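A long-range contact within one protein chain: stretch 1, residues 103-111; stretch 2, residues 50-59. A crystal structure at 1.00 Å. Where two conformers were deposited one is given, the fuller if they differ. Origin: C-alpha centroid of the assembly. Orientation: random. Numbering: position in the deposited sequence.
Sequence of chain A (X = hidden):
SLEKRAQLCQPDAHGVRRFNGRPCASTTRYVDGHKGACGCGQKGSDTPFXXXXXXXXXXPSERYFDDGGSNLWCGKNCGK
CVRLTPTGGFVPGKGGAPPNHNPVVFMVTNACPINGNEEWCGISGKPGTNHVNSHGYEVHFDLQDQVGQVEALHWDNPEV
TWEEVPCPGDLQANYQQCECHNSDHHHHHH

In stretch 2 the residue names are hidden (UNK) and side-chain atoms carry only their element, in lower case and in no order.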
# COMPACT_ATOMS: atom_id res chain seq x y z
N PRO A 103 7.59 -1.68 12.73
CA PRO A 103 6.82 -0.92 11.75
C PRO A 103 7.72 -0.46 10.61
O PRO A 103 8.93 -0.33 10.76
CB PRO A 103 6.30 0.27 12.55
CG PRO A 103 7.26 0.44 13.67
CD PRO A 103 7.83 -0.92 13.97
N VAL A 104 7.10 -0.22 9.47
CA VAL A 104 7.81 0.32 8.32
C VAL A 104 6.90 1.35 7.65
O VAL A 104 5.71 1.12 7.47
CB VAL A 104 8.22 -0.79 7.32
CG1 VAL A 104 8.99 -0.21 6.17
CG2 VAL A 104 9.05 -1.90 8.00
N VAL A 105 7.49 2.48 7.29
CA VAL A 105 6.81 3.56 6.58
C VAL A 105 7.04 3.42 5.09
O VAL A 105 8.19 3.30 4.63
CB VAL A 105 7.27 4.94 7.10
CG1 VAL A 105 6.65 6.08 6.28
CG2 VAL A 105 6.98 5.12 8.59
N PHE A 106 5.96 3.48 4.32
CA PHE A 106 6.00 3.40 2.86
C PHE A 106 5.38 4.66 2.28
O PHE A 106 4.38 5.18 2.79
CB PHE A 106 5.21 2.21 2.34
CG PHE A 106 5.76 0.88 2.77
CD1 PHE A 106 5.44 0.37 4.02
CD2 PHE A 106 6.60 0.14 1.95
CE1 PHE A 106 5.96 -0.85 4.45
CE2 PHE A 106 7.12 -1.08 2.36
CZ PHE A 106 6.80 -1.56 3.63
N MET A 107 5.92 5.13 1.16
CA MET A 107 5.34 6.25 0.43
C MET A 107 4.53 5.77 -0.76
O MET A 107 4.96 4.88 -1.51
CB MET A 107 6.44 7.21 -0.03
CG MET A 107 5.87 8.49 -0.66
SD MET A 107 7.09 9.80 -0.83
CE MET A 107 8.12 9.12 -2.15
N VAL A 108 3.35 6.37 -0.95
CA VAL A 108 2.49 6.08 -2.09
C VAL A 108 3.10 6.67 -3.35
O VAL A 108 3.20 7.90 -3.48
CB VAL A 108 1.09 6.65 -1.86
CG1 VAL A 108 0.24 6.42 -3.08
CG2 VAL A 108 0.47 6.07 -0.58
N THR A 109 3.47 5.80 -4.30
CA THR A 109 4.02 6.25 -5.57
C THR A 109 3.33 5.61 -6.76
O THR A 109 3.67 5.95 -7.90
CB THR A 109 5.53 6.01 -5.67
OG1 THR A 109 5.72 4.60 -5.69
CG2 THR A 109 6.29 6.65 -4.55
N ASN A 110 2.35 4.74 -6.55
CA ASN A 110 1.72 4.02 -7.63
C ASN A 110 0.35 3.57 -7.14
O ASN A 110 0.01 3.80 -5.99
CB ASN A 110 2.66 2.88 -8.06
CG ASN A 110 2.28 2.22 -9.36
OD1 ASN A 110 1.53 2.75 -10.17
ND2 ASN A 110 2.82 1.03 -9.57
N ALA A 111 -0.42 2.96 -8.04
CA ALA A 111 -1.77 2.48 -7.74
C ALA A 111 -1.90 1.00 -8.05
O ALA A 111 -1.30 0.51 -9.01
CB ALA A 111 -2.79 3.24 -8.59
N UNK A 50 15.47 5.55 -9.90
CA UNK A 50 15.95 4.40 -9.13
C UNK A 50 15.40 4.33 -7.72
O UNK A 50 15.07 3.24 -7.25
c UNK A 50 17.49 4.55 -9.18
c UNK A 50 17.71 5.17 -10.56
c UNK A 50 16.56 6.19 -10.68
N UNK A 51 15.29 5.47 -7.03
CA UNK A 51 14.77 5.41 -5.66
C UNK A 51 13.38 4.79 -5.60
O UNK A 51 13.01 4.18 -4.58
c UNK A 51 9.84 8.82 -5.49
c UNK A 51 10.77 9.52 -6.20
c UNK A 51 14.30 8.85 -6.40
c UNK A 51 10.21 7.71 -4.73
c UNK A 51 12.49 7.98 -5.42
c UNK A 51 12.10 9.10 -6.16
c UNK A 51 14.80 6.77 -4.98
c UNK A 51 11.53 7.29 -4.68
c UNK A 51 13.91 7.82 -5.60
n UNK A 51 13.22 9.61 -6.75
N UNK A 52 12.58 4.96 -6.65
CA UNK A 52 11.22 4.43 -6.69
C UNK A 52 11.17 2.93 -6.99
O UNK A 52 10.10 2.32 -6.88
c UNK A 52 8.93 4.98 -7.57
n UNK A 52 8.26 4.93 -8.73
c UNK A 52 10.39 5.27 -7.67
o UNK A 52 8.39 4.82 -6.48
N UNK A 53 12.30 2.32 -7.31
CA UNK A 53 12.45 0.87 -7.35
C UNK A 53 13.11 0.32 -6.10
O UNK A 53 13.00 -0.88 -5.83
c UNK A 53 13.57 0.41 -11.03
c UNK A 53 11.30 0.05 -10.05
c UNK A 53 13.30 0.48 -8.57
c UNK A 53 12.64 0.78 -9.91
N UNK A 54 13.81 1.16 -5.33
CA UNK A 54 14.69 0.72 -4.25
C UNK A 54 14.11 0.91 -2.85
O UNK A 54 14.47 0.15 -1.93
c UNK A 54 16.00 1.51 -4.30
o UNK A 54 17.78 3.45 -5.21
c UNK A 54 16.83 1.26 -5.52
n UNK A 54 18.89 2.02 -6.54
c UNK A 54 17.87 2.34 -5.74
N UNK A 55 13.31 1.95 -2.66
CA UNK A 55 12.88 2.38 -1.33
C UNK A 55 11.58 1.72 -0.92
O UNK A 55 11.04 0.89 -1.65
n UNK A 55 15.37 7.96 -0.22
c UNK A 55 15.45 6.62 -0.85
c UNK A 55 14.19 4.54 -1.32
c UNK A 55 14.12 5.98 -0.85
c UNK A 55 12.82 3.89 -1.25
N UNK A 56 11.10 2.06 0.28
CA UNK A 56 9.84 1.56 0.80
C UNK A 56 8.72 2.40 0.18
O UNK A 56 8.31 3.44 0.72
n UNK A 56 12.13 -0.82 3.65
n UNK A 56 11.46 1.16 4.13
c UNK A 56 9.83 1.68 2.31
c UNK A 56 11.21 -0.47 2.70
c UNK A 56 10.80 0.79 2.98
c UNK A 56 12.27 0.18 4.50
N UNK A 57 8.25 1.92 -0.96
CA UNK A 57 7.19 2.57 -1.71
C UNK A 57 6.09 1.55 -1.99
O UNK A 57 6.31 0.32 -2.00
c UNK A 57 7.73 3.25 -2.99
c UNK A 57 8.39 2.27 -3.95
c UNK A 57 8.67 4.39 -2.61
N UNK A 58 4.88 2.06 -2.19
CA UNK A 58 3.71 1.24 -2.31
C UNK A 58 2.76 1.72 -3.41
O UNK A 58 2.70 2.91 -3.74
c UNK A 58 2.48 2.48 -0.39
c UNK A 58 2.98 1.15 -0.94
o UNK A 58 1.86 0.27 -1.00
N UNK A 59 2.00 0.76 -3.90
CA UNK A 59 0.82 0.93 -4.75
C UNK A 59 -0.40 0.51 -3.93
O UNK A 59 -0.69 -0.69 -3.84
c UNK A 59 0.95 0.08 -6.01
O HOH W 1 10.86 3.82 4.77

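Position 50 carries three side-chain carbons that close a ring onto its own backbone N, and the ring lies out of reach of stretch 1. The closed ring identifies Pro 50.

At position 51 one carbon leads to fused five- and six-membered rings holding eight carbons and one nitrogen. The CA-to-CB bond points sideways, but the ring system extends to stretch 1, where a carbon of the six-membered ring lies 3.6 Å from Met 107 CE. Thr 109 CG2 sits at the ring edge, near its plane. The fused rings are the signature of an indole, so this is Trp 51, and the carbon nearest Met 107 CE is CZ3.

Position 52 has two carbons, the second bearing one oxygen and one nitrogen, and the oxygen is 2.8 Å from Thr 109 OG1. The carbon count excludes a longer amide, so this is Asn 52. Thr 109 OG1 donates a hydrogen bond to that oxygen, OD1, which fixes the oxygen of the amide toward stretch 1.

Position 53 shows four carbons forked at the second and does not reach stretch 1, hence Leu 53. Position 54 has three carbons, the third carrying oxygen and nitrogen, and it too falls short of stretch 1: Gln 54.

At position 55 four carbons run in a row to a terminal nitrogen, and this extended side chain makes no contact across the interface, which makes it Lys 55. It is the first residue to leave helical phi/psi, at -92/-179.

Position 56 has one carbon followed by a five-membered ring of three carbons and two nitrogens. Val 104 CG1 lies over one face, 3.7 Å from the ring centroid and 18° off the normal, as a CH-pi contact requires. The ring of Phe 106 is oblique to it, with planes at 57° and centroids 5.3 Å apart. The ring is an imidazole: His 56. A water bridges ND1 of His 56 (2.8 Å from the water O) and Val 105 O (2.7 Å from it), donating to the latter.

Position 57 has three carbons, one carrying the other two, and one of the outer pair is 4.4 Å from Met 107 CB on the same face of the sheet. Branching at CB without oxygen gives Val 57, and that outer carbon is CG1.

At position 58 one carbon carries one oxygen and one carbon. The methyl approaches Phe 106 CB at 3.9 Å and Val 108 CG2 at 4.1 Å, while the hydroxyl is satisfied elsewhere in the structure. The residue is Thr 58, and the methyl is CG2.

Position 59 has a single carbon, CB, 3.6 Å from Ala 111 C, and its CA makes a CA-H...O contact with Asn 110 O at 3.2 Å. One carbon means Ala 59.

The contact works as a short parallel pairing. Met 107 N donates to His 56 O at 3.0 Å and Thr 58 N to Met 107 O at 2.9 Å, so Met 107 bonds to the residues flanking its bridge partner, Val 57. Thr 109 N then donates to Thr 58 O at 3.0 Å with a 167° angle, continuing the register. Met 107 and Val 57 occupy one face, Val 108 and Thr 58 the other. Beyond the strands, Trp 51 and Asn 52 tie the helix to Met 107 and Thr 109.

Stretch 2 50-59: PWNLQKHVTA
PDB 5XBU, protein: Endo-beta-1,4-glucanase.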